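Local coordinates for tumor necrosis factor ligand superfamily member 9 (Mus musculus, PDB 6MKB), which acts as a TNF-family cytokine that binds the receptor TNFRSF9 (4-1BB) and induces proliferation of activated peripheral blood T-cells, at residues 58-64 with 159-165. Sequence-based numbering, arbitrary orientation.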
loop_
_atom_site.group_PDB
_atom_site.type_symbol
_atom_site.label_atom_id
_atom_site.label_comp_id
_atom_site.label_asym_id
_atom_site.label_seq_id
_atom_site.Cartn_x
_atom_site.Cartn_y
_atom_site.Cartn_z
ATOM N N GLY B 58 -9.024 -18.799 1.001
ATOM C CA GLY B 58 -8.397 -18.402 -0.244
ATOM C C GLY B 58 -7.225 -17.469 -0.068
ATOM O O GLY B 58 -6.760 -17.240 1.054
ATOM N N LEU B 59 -6.744 -16.936 -1.194
ATOM C CA LEU B 59 -5.644 -15.982 -1.241
ATOM C C LEU B 59 -6.237 -14.576 -1.184
ATOM O O LEU B 59 -6.997 -14.177 -2.075
ATOM C CB LEU B 59 -4.791 -16.197 -2.506
ATOM C CG LEU B 59 -3.501 -15.387 -2.611
ATOM C CD1 LEU B 59 -2.456 -15.846 -1.571
ATOM C CD2 LEU B 59 -2.940 -15.459 -4.026
ATOM N N TYR B 60 -5.941 -13.854 -0.098
ATOM C CA TYR B 60 -6.450 -12.506 0.110
ATOM C C TYR B 60 -5.337 -11.491 0.011
ATOM O O TYR B 60 -4.231 -11.727 0.505
ATOM C CB TYR B 60 -7.127 -12.363 1.502
ATOM C CG TYR B 60 -8.484 -13.019 1.631
ATOM C CD1 TYR B 60 -8.600 -14.390 1.863
ATOM C CD2 TYR B 60 -9.654 -12.267 1.559
ATOM C CE1 TYR B 60 -9.847 -15.002 1.985
ATOM C CE2 TYR B 60 -10.907 -12.865 1.692
ATOM C CZ TYR B 60 -11.001 -14.238 1.887
ATOM O OH TYR B 60 -12.235 -14.841 2.005
ATOM N N TYR B 61 -5.640 -10.345 -0.602
ATOM C CA TYR B 61 -4.742 -9.212 -0.633
ATOM C C TYR B 61 -5.107 -8.419 0.606
ATOM O O TYR B 61 -6.228 -7.909 0.684
ATOM C CB TYR B 61 -4.935 -8.427 -1.925
ATOM C CG TYR B 61 -4.104 -7.165 -2.050
ATOM C CD1 TYR B 61 -4.468 -5.998 -1.382
ATOM C CD2 TYR B 61 -3.043 -7.096 -2.942
ATOM C CE1 TYR B 61 -3.744 -4.821 -1.536
ATOM C CE2 TYR B 61 -2.339 -5.915 -3.133
ATOM C CZ TYR B 61 -2.667 -4.788 -2.401
ATOM O OH TYR B 61 -1.955 -3.618 -2.570
ATOM N N VAL B 62 -4.238 -8.416 1.627
ATOM C CA VAL B 62 -4.522 -7.712 2.878
ATOM C C VAL B 62 -3.738 -6.419 2.854
ATOM O O VAL B 62 -2.582 -6.411 2.411
ATOM C CB VAL B 62 -4.206 -8.582 4.120
ATOM C CG1 VAL B 62 -4.791 -7.953 5.382
ATOM C CG2 VAL B 62 -4.726 -10.001 3.944
ATOM N N PHE B 63 -4.376 -5.310 3.260
ATOM C CA PHE B 63 -3.733 -4.000 3.234
ATOM C C PHE B 63 -3.960 -3.246 4.533
ATOM O O PHE B 63 -4.978 -3.416 5.210
ATOM C CB PHE B 63 -4.196 -3.163 2.022
ATOM C CG PHE B 63 -5.671 -2.832 1.963
ATOM C CD1 PHE B 63 -6.174 -1.686 2.585
ATOM C CD2 PHE B 63 -6.554 -3.638 1.251
ATOM C CE1 PHE B 63 -7.544 -1.393 2.553
ATOM C CE2 PHE B 63 -7.919 -3.326 1.197
ATOM C CZ PHE B 63 -8.403 -2.207 1.843
ATOM N N LEU B 64 -2.970 -2.400 4.855
ATOM C CA LEU B 64 -2.894 -1.475 5.975
ATOM C C LEU B 64 -2.436 -0.146 5.459
ATOM O O LEU B 64 -1.501 -0.090 4.653
ATOM C CB LEU B 64 -1.922 -1.951 7.051
ATOM C CG LEU B 64 -2.258 -3.227 7.818
ATOM C CD1 LEU B 64 -1.024 -3.705 8.645
ATOM C CD2 LEU B 64 -3.464 -3.019 8.742
ATOM N N PHE B 159 -7.752 -0.362 7.195
ATOM C CA PHE B 159 -7.385 -1.754 7.152
ATOM C C PHE B 159 -8.456 -2.470 6.362
ATOM O O PHE B 159 -9.642 -2.152 6.490
ATOM C CB PHE B 159 -7.220 -2.298 8.576
ATOM C CG PHE B 159 -7.504 -3.753 8.853
ATOM C CD1 PHE B 159 -6.753 -4.756 8.238
ATOM C CD2 PHE B 159 -8.422 -4.121 9.835
ATOM C CE1 PHE B 159 -7.001 -6.111 8.517
ATOM C CE2 PHE B 159 -8.633 -5.469 10.152
ATOM C CZ PHE B 159 -7.930 -6.456 9.485
ATOM N N GLY B 160 -8.022 -3.392 5.518
ATOM C CA GLY B 160 -8.939 -4.205 4.734
ATOM C C GLY B 160 -8.286 -5.364 4.017
ATOM O O GLY B 160 -7.116 -5.674 4.251
ATOM N N LEU B 161 -9.059 -6.007 3.142
ATOM C CA LEU B 161 -8.646 -7.156 2.333
ATOM C C LEU B 161 -9.634 -7.401 1.229
ATOM O O LEU B 161 -10.727 -6.819 1.216
ATOM C CB LEU B 161 -8.439 -8.479 3.144
ATOM C CG LEU B 161 -9.384 -8.849 4.325
ATOM C CD1 LEU B 161 -10.812 -8.920 3.924
ATOM C CD2 LEU B 161 -9.038 -10.179 4.868
ATOM N N PHE B 162 -9.225 -8.244 0.283
ATOM C CA PHE B 162 -10.053 -8.697 -0.804
ATOM C C PHE B 162 -9.634 -10.081 -1.260
ATOM O O PHE B 162 -8.451 -10.386 -1.286
ATOM C CB PHE B 162 -10.103 -7.722 -1.977
ATOM C CG PHE B 162 -8.868 -7.066 -2.513
ATOM C CD1 PHE B 162 -8.118 -7.678 -3.510
ATOM C CD2 PHE B 162 -8.558 -5.742 -2.173
ATOM C CE1 PHE B 162 -7.038 -6.995 -4.114
ATOM C CE2 PHE B 162 -7.481 -5.067 -2.773
ATOM C CZ PHE B 162 -6.744 -5.686 -3.753
ATOM N N LEU B 163 -10.619 -10.927 -1.603
ATOM C CA LEU B 163 -10.374 -12.271 -2.086
ATOM C C LEU B 163 -9.914 -12.212 -3.534
ATOM O O LEU B 163 -10.652 -11.750 -4.406
ATOM C CB LEU B 163 -11.616 -13.166 -1.913
ATOM C CG LEU B 163 -11.513 -14.635 -2.388
ATOM C CD1 LEU B 163 -10.335 -15.364 -1.711
ATOM C CD2 LEU B 163 -12.808 -15.383 -2.089
ATOM N N VAL B 164 -8.692 -12.694 -3.772
ATOM C CA VAL B 164 -7.988 -12.721 -5.058
ATOM C C VAL B 164 -8.155 -14.100 -5.724
ATOM O O VAL B 164 -8.336 -14.196 -6.936
ATOM C CB VAL B 164 -6.493 -12.357 -4.792
ATOM C CG1 VAL B 164 -5.569 -12.806 -5.901
ATOM C CG2 VAL B 164 -6.331 -10.867 -4.519
ATOM N N LYS B 165 -8.065 -15.159 -4.942
ATOM C CA LYS B 165 -8.172 -16.505 -5.471
ATOM C C LYS B 165 -8.853 -17.423 -4.438
ATOM O O LYS B 165 -8.237 -17.748 -3.420
ATOM C CB LYS B 165 -6.771 -17.025 -5.870
ATOM C CG LYS B 165 -6.752 -18.404 -6.499
ATOM C CD LYS B 165 -5.335 -18.915 -6.785
ATOM C CE LYS B 165 -4.233 -18.824 -5.729
ATOM N NZ LYS B 165 -4.360 -19.830 -4.652
#
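Start at F159, which sits across from L64 in a non-hydrogen-bonded antiparallel pair. Its ring lies against L64, where F159 CD1 is 3.8 Å from L64 CD2, and on the same face it reaches W28 and L131. G160 follows in a hydrogen-bonded pair with F63: G160 N gives to F63 O at 3.1 Å and F63 N to G160 O at 2.9 Å. The F63 ring folds back over the glycine, with G160 CA 3.8 Å from the ring centroid in a CH-pi contact; a CB on G160 would clash with that ring. L161 pairs with V62 and sends its side chain to the face of Y60, V62 and F159, where it packs on L52 and V54. This is the jelly-roll sandwich of the TNF homology domain: strands 58-70 and 149-166 are neighbours in one sheet, and strand 115-125 flanks the first on its other edge. F162 pairs with Y61 through Y61 N to F162 O at 2.9 Å and F162 N to Y61 O at 3.0 Å. Their rings, on the opposite face, lie nearly parallel but slid apart, centroids 4.5 Å apart; F162 stacks on F162 of the second subunit and Y61 meets F63 of that subunit, so this face forms part of the crystal dimer interface. L163, back on the inner face, sets CD1 over the Y60 ring, 3.9 Å from its centroid. Then comes a classic beta bulge: V164 and K165 both face L59, whose O accepts from V164 N at 2.8 Å and from K165 N at 3.2 Å. K165 O closes the ladder, accepting from L59 N at 2.8 Å.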